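Long-range contacts in D-xylonate dehydratase (Caulobacter crescentus, PDB 5OYN), which catalyses the dehydration of D-xylonate, and also of D-gluconate, to 2-keto-3-deoxy sugar acids with the help of a [2Fe-2S] cluster and magnesium: residues P55-A60 with I128-L133; E428-V433 with E453-V458. One frame throughout, in Å; residues are numbered along the deposited sequence.

In the fold
Both contacts pair neighbouring parallel strands, but in different sheets. Contact 1 joins two inner strands of the four-stranded parallel sheet in the N-terminal family region. Contact 2 joins two inner strands of a mixed sheet in the C-terminal family region. Their centres are about 51 Å apart, on opposite sides of the chain's centre, and both lie away from the cluster and magnesium sites. Every touching residue of contact 1 is buried; its one charged side chain, Asp129, is held by hydrogen bonds. Contact 2 is mostly buried but reaches the surface at its N-terminal end, where Glu428, Arg430 and Arg454 lie.

Contact 1: P55-A60 with I128-L133; sequences PIIGIA and IDAVVL
Asp129 has CG anti to its carbonyl carbon (chi1 -66°), and this places the carboxylate beside Pro55 and Ile56. Its OD2 accepts the backbone N-H of Ile56, with N and OD2 2.9 Å apart. The donor sits above the carboxylate plane, and the N-H...O angle is 143°. In return, Asp129 N donates to Ile56 O at 2.9 Å, in the carbonyl plane. One aspartate therefore grips both polar backbone atoms of Ile56. OD2 also bonds to Ser20 OG, so two donors hold this buried oxygen. An alanine here would remove OD2, and the N-H of Ile56 and the hydroxyl of Ser20 would probably lose this shared acceptor.

The backbone pairing continues from there. Gly58 N donates to Ala130 O, Gly58 O accepts from Val132 N at 2.9 Å, and Ala60 N donates to Val132 O at 3.0 Å. Val131 CA lies 3.3 Å from Gly58 O in a CA-H...O contact. Gly58 thus bonds across through both its N and its O, and Ile128 CG2 lies beside Gly58 N at 4.0 Å.

On the face with Ile57, Ile59, Ala130 and Val132, Ile57 has CG1 anti to its carbonyl carbon. Its CD1 meets Ala130 CB at 3.8 Å. Its CG2 meets Val132 CG2 at 4.1 Å, and the two side chains cross obliquely. Helix 241-259 packs on Ile57 and Val132, and helix 73-87 on Ile57 and Ile59.

The other edge of strand 56-61 pairs with strand 90-95. The strands of the contact run at 23° to each other. This is the interior of a parallel beta sheet with helices packed on it, in the N-terminal region of an IlvD/Edd dehydratase.

Contact 2: E428-V433 with E453-V458; sequences EARAIV and ERCILV
Four backbone hydrogen bonds form the first shell. Arg430 N donates to Arg454 O at 2.9 Å, in the carbonyl plane. Arg430 O then accepts from Ile456 N, which stands well above its carbonyl plane. Ile432 N donates to Ile456 O at 3.0 Å with a nearly straight N-H...O angle of 169°. Ile432 O accepts from Val458 N at 2.8 Å.

On the face of Ala431, Val433, Ile456 and Val458, Ile456 CG2 meets Ala429 CB at 3.6 Å. Ile456 CG2 takes the crowded place between its backbone N and carbonyl carbon, while its CG1 is anti to N (chi1 170°). Val433 and Val458 lie side by side, pointing the same way. On the face of Arg430, Ile432, Cys455 and Leu457, Ile432 CG1 touches Cys455 CB at 3.8 Å. Ile432 CB meets Leu457 CD2 at 3.9 Å, again with the chains alongside each other.

Arg430 leaves the strand with CG anti to N and bends at chi3 (79°). Ile432 CD1 lies 3.7 Å above one guanidinium face, offset toward the rim. Arg430 NH2 passes near Cys455 SG and bonds to Leu449 O, in the crossover between the strands. Arg454 NH1 bonds to Arg416 O of helix 411-417.

Further out, strand 528-532 flanks strand 426-435, strand 492-494 flanks strand 455-460, and helix 436-443 lies in the beta-alpha-beta crossover.

The pairing thus rests on backbone bonds and aliphatic packing. The two arginines bond to outside carbonyls, so their charged ends tie strand 426-435 and the residue leading into strand 455-460 to nearby chain, not to each other.

Contact 1: P55-A60 with I128-L133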
# COMPACT_ATOMS: atom_id res chain seq x y z
N PRO A 55 -6.01 24.06 -5.50
CA PRO A 55 -4.54 24.07 -5.59
C PRO A 55 -3.95 22.66 -5.56
O PRO A 55 -4.39 21.78 -4.82
CB PRO A 55 -4.11 24.88 -4.36
CG PRO A 55 -5.22 24.68 -3.38
CD PRO A 55 -6.49 24.37 -4.14
N ILE A 56 -2.96 22.46 -6.42
CA ILE A 56 -2.18 21.22 -6.42
C ILE A 56 -1.21 21.31 -5.25
O ILE A 56 -0.31 22.15 -5.25
CB ILE A 56 -1.42 21.03 -7.73
CG1 ILE A 56 -2.36 21.16 -8.94
CG2 ILE A 56 -0.74 19.69 -7.72
CD1 ILE A 56 -3.69 20.42 -8.80
N ILE A 57 -1.39 20.45 -4.25
CA ILE A 57 -0.52 20.39 -3.08
C ILE A 57 0.51 19.29 -3.29
O ILE A 57 0.18 18.11 -3.28
CB ILE A 57 -1.31 20.16 -1.79
CG1 ILE A 57 -2.53 21.09 -1.73
CG2 ILE A 57 -0.39 20.36 -0.59
CD1 ILE A 57 -2.18 22.51 -1.34
N GLY A 58 1.77 19.67 -3.48
CA GLY A 58 2.83 18.68 -3.47
C GLY A 58 3.06 18.14 -2.07
O GLY A 58 2.86 18.83 -1.07
N ILE A 59 3.47 16.88 -2.01
CA ILE A 59 3.94 16.25 -0.77
C ILE A 59 5.32 15.69 -1.10
O ILE A 59 5.44 14.76 -1.91
CB ILE A 59 2.99 15.15 -0.26
CG1 ILE A 59 1.57 15.69 -0.10
CG2 ILE A 59 3.41 14.62 1.10
CD1 ILE A 59 0.56 14.64 0.28
N ALA A 60 6.37 16.26 -0.51
CA ALA A 60 7.73 15.82 -0.81
C ALA A 60 8.06 14.65 0.11
O ALA A 60 8.40 14.84 1.29
CB ALA A 60 8.73 16.95 -0.68
N ILE A 128 2.82 22.90 -9.29
CA ILE A 128 2.72 22.73 -7.85
C ILE A 128 2.48 24.09 -7.22
O ILE A 128 3.18 25.06 -7.54
CB ILE A 128 3.99 22.06 -7.29
CG1 ILE A 128 4.08 20.62 -7.79
CG2 ILE A 128 4.00 22.12 -5.76
CD1 ILE A 128 5.48 20.06 -7.76
N ASP A 129 1.48 24.17 -6.34
CA ASP A 129 1.10 25.43 -5.71
C ASP A 129 1.69 25.57 -4.31
O ASP A 129 2.43 26.51 -4.04
CB ASP A 129 -0.42 25.54 -5.65
CG ASP A 129 -1.02 25.65 -7.01
OD1 ASP A 129 -0.38 26.31 -7.86
OD2 ASP A 129 -2.11 25.06 -7.23
N ALA A 130 1.33 24.66 -3.41
CA ALA A 130 1.90 24.61 -2.08
C ALA A 130 2.58 23.27 -1.90
O ALA A 130 2.46 22.37 -2.74
CB ALA A 130 0.81 24.83 -1.01
N VAL A 131 3.31 23.12 -0.79
CA VAL A 131 4.06 21.90 -0.52
C VAL A 131 3.96 21.51 0.95
O VAL A 131 3.81 22.36 1.84
CB VAL A 131 5.52 22.03 -0.96
CG1 VAL A 131 6.27 22.95 -0.02
CG2 VAL A 131 6.19 20.66 -1.02
N VAL A 132 3.99 20.21 1.20
CA VAL A 132 4.13 19.65 2.53
C VAL A 132 5.46 18.92 2.56
O VAL A 132 5.64 17.92 1.85
CB VAL A 132 2.97 18.71 2.88
CG1 VAL A 132 3.22 18.07 4.23
CG2 VAL A 132 1.67 19.48 2.86
N LEU A 133 6.40 19.44 3.34
CA LEU A 133 7.74 18.89 3.44
C LEU A 133 7.75 17.84 4.55
O LEU A 133 7.53 18.17 5.72
CB LEU A 133 8.76 19.99 3.72
CG LEU A 133 8.82 21.19 2.78
CD1 LEU A 133 9.66 22.28 3.36
CD2 LEU A 133 9.36 20.80 1.41

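Contact 2: E428-V433 with E453-V458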
# COMPACT_ATOMS: atom_id res chain seq x y z
N GLU A 428 45.51 24.89 29.31
CA GLU A 428 46.39 24.64 28.19
C GLU A 428 46.57 23.14 28.04
O GLU A 428 46.65 22.43 29.05
CB GLU A 428 47.74 25.35 28.39
CG GLU A 428 47.60 26.86 28.61
CD GLU A 428 48.93 27.59 28.70
OE1 GLU A 428 49.82 27.11 29.44
OE2 GLU A 428 49.08 28.64 28.03
N ALA A 429 46.62 22.67 26.80
CA ALA A 429 46.78 21.25 26.53
C ALA A 429 47.73 21.04 25.36
O ALA A 429 48.04 21.97 24.60
CB ALA A 429 45.44 20.57 26.26
N ARG A 430 48.18 19.80 25.22
CA ARG A 430 49.16 19.40 24.22
C ARG A 430 48.44 18.74 23.05
O ARG A 430 47.76 17.73 23.24
CB ARG A 430 50.19 18.46 24.83
CG ARG A 430 51.21 17.94 23.84
CD ARG A 430 52.37 17.37 24.59
NE ARG A 430 52.08 16.04 25.09
CZ ARG A 430 52.26 14.94 24.36
NH1 ARG A 430 52.72 15.04 23.11
NH2 ARG A 430 51.98 13.74 24.89
N ALA A 431 48.62 19.28 21.85
CA ALA A 431 47.87 18.80 20.70
C ALA A 431 48.35 17.42 20.26
O ALA A 431 49.55 17.16 20.16
CB ALA A 431 48.00 19.79 19.55
N ILE A 432 47.40 16.52 20.01
CA ILE A 432 47.64 15.24 19.35
C ILE A 432 46.83 15.28 18.06
O ILE A 432 45.60 15.12 18.08
CB ILE A 432 47.24 14.04 20.21
CG1 ILE A 432 47.70 14.25 21.66
CG2 ILE A 432 47.78 12.75 19.62
CD1 ILE A 432 49.17 13.98 21.89
N VAL A 433 47.51 15.49 16.93
CA VAL A 433 46.86 15.79 15.66
C VAL A 433 46.73 14.53 14.82
O VAL A 433 47.68 13.73 14.73
CB VAL A 433 47.63 16.89 14.90
CG1 VAL A 433 46.93 17.23 13.58
CG2 VAL A 433 47.77 18.11 15.78
N GLU A 453 46.43 13.06 30.57
CA GLU A 453 45.24 13.86 30.86
C GLU A 453 45.32 15.30 30.35
O GLU A 453 44.29 15.97 30.28
CB GLU A 453 45.00 13.85 32.36
CG GLU A 453 45.69 12.66 33.01
CD GLU A 453 45.62 12.72 34.52
OE1 GLU A 453 45.61 11.64 35.16
OE2 GLU A 453 45.56 13.85 35.06
N ARG A 454 46.50 15.80 29.99
CA ARG A 454 46.63 17.20 29.59
C ARG A 454 46.83 17.35 28.08
O ARG A 454 47.36 18.38 27.63
CB ARG A 454 47.76 17.88 30.36
CG ARG A 454 47.88 17.45 31.82
CD ARG A 454 46.71 17.91 32.68
NE ARG A 454 46.24 19.25 32.32
CZ ARG A 454 45.27 19.90 32.96
NH1 ARG A 454 44.68 19.34 34.02
NH2 ARG A 454 44.89 21.11 32.56
N CYS A 455 46.40 16.37 27.29
CA CYS A 455 46.42 16.48 25.84
C CYS A 455 45.06 16.93 25.32
O CYS A 455 44.06 16.94 26.04
CB CYS A 455 46.83 15.14 25.21
SG CYS A 455 48.28 14.39 26.01
N ILE A 456 45.04 17.33 24.05
CA ILE A 456 43.81 17.68 23.35
C ILE A 456 43.84 17.01 21.98
O ILE A 456 44.77 17.23 21.19
CB ILE A 456 43.61 19.20 23.22
CG1 ILE A 456 42.45 19.52 22.28
CG2 ILE A 456 44.89 19.90 22.76
CD1 ILE A 456 41.94 20.93 22.40
N LEU A 457 42.84 16.17 21.70
CA LEU A 457 42.83 15.41 20.46
C LEU A 457 42.28 16.26 19.32
O LEU A 457 41.21 16.87 19.44
CB LEU A 457 42.03 14.12 20.63
CG LEU A 457 42.46 13.32 21.87
CD1 LEU A 457 41.44 12.24 22.21
CD2 LEU A 457 43.86 12.73 21.71
N VAL A 458 43.03 16.32 18.23
CA VAL A 458 42.74 17.22 17.13
C VAL A 458 42.65 16.38 15.86
O VAL A 458 43.48 15.49 15.64
CB VAL A 458 43.82 18.32 16.99
CG1 VAL A 458 43.59 19.16 15.74
CG2 VAL A 458 43.84 19.21 18.21